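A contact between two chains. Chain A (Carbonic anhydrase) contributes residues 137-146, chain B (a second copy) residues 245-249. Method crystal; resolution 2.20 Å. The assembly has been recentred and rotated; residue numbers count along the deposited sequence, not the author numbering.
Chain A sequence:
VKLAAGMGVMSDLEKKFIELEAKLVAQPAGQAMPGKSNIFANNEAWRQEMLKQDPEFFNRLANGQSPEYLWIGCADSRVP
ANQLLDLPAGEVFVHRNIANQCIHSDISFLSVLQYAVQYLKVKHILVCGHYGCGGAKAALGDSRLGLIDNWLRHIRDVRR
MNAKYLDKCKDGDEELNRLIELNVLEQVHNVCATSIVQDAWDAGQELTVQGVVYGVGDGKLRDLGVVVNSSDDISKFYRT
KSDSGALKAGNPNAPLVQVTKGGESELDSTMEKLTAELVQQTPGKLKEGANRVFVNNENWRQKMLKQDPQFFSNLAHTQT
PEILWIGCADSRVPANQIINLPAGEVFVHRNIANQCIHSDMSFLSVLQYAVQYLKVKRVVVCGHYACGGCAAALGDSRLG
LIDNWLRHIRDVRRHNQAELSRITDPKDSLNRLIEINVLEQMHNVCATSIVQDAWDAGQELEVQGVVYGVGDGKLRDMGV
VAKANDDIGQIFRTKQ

Chain A 137-146: KAALGDSRLG
Chain B 245-249: GALKA

How does chain B enter the contact? Gly245(B), at phi/psi 77/19, a positive phi that favours glycine, has its CA 6.5 Å from CA of Asp142(A); Leu145(A) CA lies 7.3 Å from Lys248(B) CA, so the segments run broadly the same way. Water 1 joins the backbones: it donates to Gly141(A) O at 2.8 Å and accepts from Gly245(B) N at 3.0 Å. Ala246(B) (-54/-66) follows, its CB 4.1 Å from Asp142(A) OD1.

What anchors Leu247(B)? Ala138(A) lies in the helix; Asp142(A), in the loop that follows, is extended (-144/146), and its m rotamer (chi2 -83°) brings OD1 to 3.3 Å from Leu247(B) N, a weak hydrogen bond. The CA-to-CB bond of Leu247(B) (-57/-43; chi1 t, chi2 p) points toward chain A, and its CD2 packs 3.9 Å from Ala138(A) CB and 3.8 Å from Leu145(A) CD1. Leu145(A) is at -85/-5, rotamer m, t.

How does Lys248(B) reach across? At -66/-29, with chi angles m, t, p and 147°, its CA-to-CB bond points sideways, but its end comes nearer: CG passes 3.7 Å from Leu145(A) CD2, and NZ, a cationic donor, meets the backbone carbonyl Arg144(A) O at 2.7 Å. Ser143(A) (-136/176) leads to Arg144(A) (57/39; chi1 to chi3 m, t, m). Water 2 donates to Asp142(A) OD1 (2.7 Å) and accepts from Lys248(B) N (2.8 Å).

Where does the contact stop? Ala249(B) (-88/18) lies beyond reach, its N hydrogen-bonded to Gly245(B) O at 3.2 Å, closing a turn.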

# COMPACT_ATOMS: atom_id res chain seq x y z
N LYS A 137 -20.05 -7.75 -3.33
CA LYS A 137 -20.97 -8.66 -2.66
C LYS A 137 -20.41 -9.17 -1.34
O LYS A 137 -21.11 -9.19 -0.32
CB LYS A 137 -21.27 -9.81 -3.61
CG LYS A 137 -22.41 -10.69 -3.22
CD LYS A 137 -22.66 -11.70 -4.32
CE LYS A 137 -23.61 -12.77 -3.84
NZ LYS A 137 -24.04 -13.69 -4.93
N ALA A 138 -19.13 -9.53 -1.35
CA ALA A 138 -18.46 -10.02 -0.15
C ALA A 138 -18.45 -8.94 0.92
O ALA A 138 -18.61 -9.24 2.10
CB ALA A 138 -17.05 -10.44 -0.49
N ALA A 139 -18.28 -7.69 0.50
CA ALA A 139 -18.24 -6.56 1.43
C ALA A 139 -19.54 -6.40 2.25
O ALA A 139 -19.53 -5.86 3.35
CB ALA A 139 -17.94 -5.26 0.65
N LEU A 140 -20.67 -6.82 1.68
CA LEU A 140 -21.97 -6.71 2.34
C LEU A 140 -22.40 -8.01 3.02
O LEU A 140 -22.93 -7.99 4.13
CB LEU A 140 -23.08 -6.35 1.32
CG LEU A 140 -23.22 -4.97 0.65
CD1 LEU A 140 -24.46 -4.94 -0.28
CD2 LEU A 140 -23.37 -3.91 1.71
N GLY A 141 -22.16 -9.14 2.37
CA GLY A 141 -22.63 -10.38 2.95
C GLY A 141 -21.71 -11.39 3.56
O GLY A 141 -22.15 -12.50 3.82
N ASP A 142 -20.45 -11.05 3.81
CA ASP A 142 -19.52 -12.03 4.38
C ASP A 142 -18.62 -11.30 5.33
O ASP A 142 -18.30 -10.15 5.09
CB ASP A 142 -18.67 -12.69 3.29
CG ASP A 142 -19.50 -13.35 2.22
OD1 ASP A 142 -19.94 -14.51 2.42
OD2 ASP A 142 -19.73 -12.69 1.18
N SER A 143 -18.21 -11.96 6.41
CA SER A 143 -17.32 -11.32 7.36
C SER A 143 -16.21 -12.29 7.77
O SER A 143 -16.18 -13.43 7.31
CB SER A 143 -18.09 -10.79 8.57
OG SER A 143 -18.78 -11.84 9.22
N ARG A 144 -15.27 -11.81 8.58
CA ARG A 144 -14.17 -12.64 9.05
C ARG A 144 -13.40 -13.21 7.85
O ARG A 144 -13.04 -14.39 7.84
CB ARG A 144 -14.73 -13.79 9.91
CG ARG A 144 -15.40 -13.34 11.21
CD ARG A 144 -16.13 -14.49 11.92
NE ARG A 144 -17.40 -14.81 11.26
CZ ARG A 144 -17.85 -16.04 11.02
NH1 ARG A 144 -17.13 -17.10 11.38
NH2 ARG A 144 -19.02 -16.22 10.41
N LEU A 145 -13.21 -12.41 6.80
CA LEU A 145 -12.51 -12.88 5.61
C LEU A 145 -10.98 -12.78 5.67
O LEU A 145 -10.31 -13.23 4.75
CB LEU A 145 -13.04 -12.16 4.36
CG LEU A 145 -14.51 -12.39 3.97
CD1 LEU A 145 -14.80 -11.66 2.68
CD2 LEU A 145 -14.80 -13.86 3.77
N GLY A 146 -10.44 -12.20 6.74
CA GLY A 146 -9.00 -12.07 6.86
C GLY A 146 -8.38 -10.92 6.07
O GLY A 146 -8.97 -9.84 5.93
N GLY B 245 -21.82 -17.58 5.91
CA GLY B 245 -20.58 -18.33 5.76
C GLY B 245 -20.43 -18.86 4.34
O GLY B 245 -19.67 -19.79 4.08
N ALA B 246 -21.18 -18.26 3.41
CA ALA B 246 -21.18 -18.66 2.00
C ALA B 246 -19.80 -18.70 1.34
O ALA B 246 -19.32 -19.77 0.96
CB ALA B 246 -22.09 -17.74 1.20
N LEU B 247 -19.19 -17.53 1.21
CA LEU B 247 -17.89 -17.37 0.57
C LEU B 247 -16.77 -18.21 1.17
O LEU B 247 -15.97 -18.79 0.42
CB LEU B 247 -17.49 -15.90 0.53
CG LEU B 247 -16.19 -15.57 -0.20
CD1 LEU B 247 -16.33 -15.94 -1.67
CD2 LEU B 247 -15.88 -14.11 -0.05
N LYS B 248 -16.69 -18.26 2.49
CA LYS B 248 -15.66 -19.04 3.15
C LYS B 248 -15.84 -20.54 2.88
O LYS B 248 -14.86 -21.29 2.81
CB LYS B 248 -15.64 -18.74 4.66
CG LYS B 248 -15.40 -17.26 4.97
CD LYS B 248 -15.25 -16.98 6.46
CE LYS B 248 -14.07 -17.74 7.02
NZ LYS B 248 -13.41 -17.00 8.12
N ALA B 249 -17.08 -20.96 2.65
CA ALA B 249 -17.41 -22.35 2.34
C ALA B 249 -17.33 -22.61 0.83
O ALA B 249 -17.92 -23.57 0.32
CB ALA B 249 -18.80 -22.69 2.87
O HOH W 1 -22.23 -14.65 5.65
O HOH W 2 -18.28 -16.28 3.63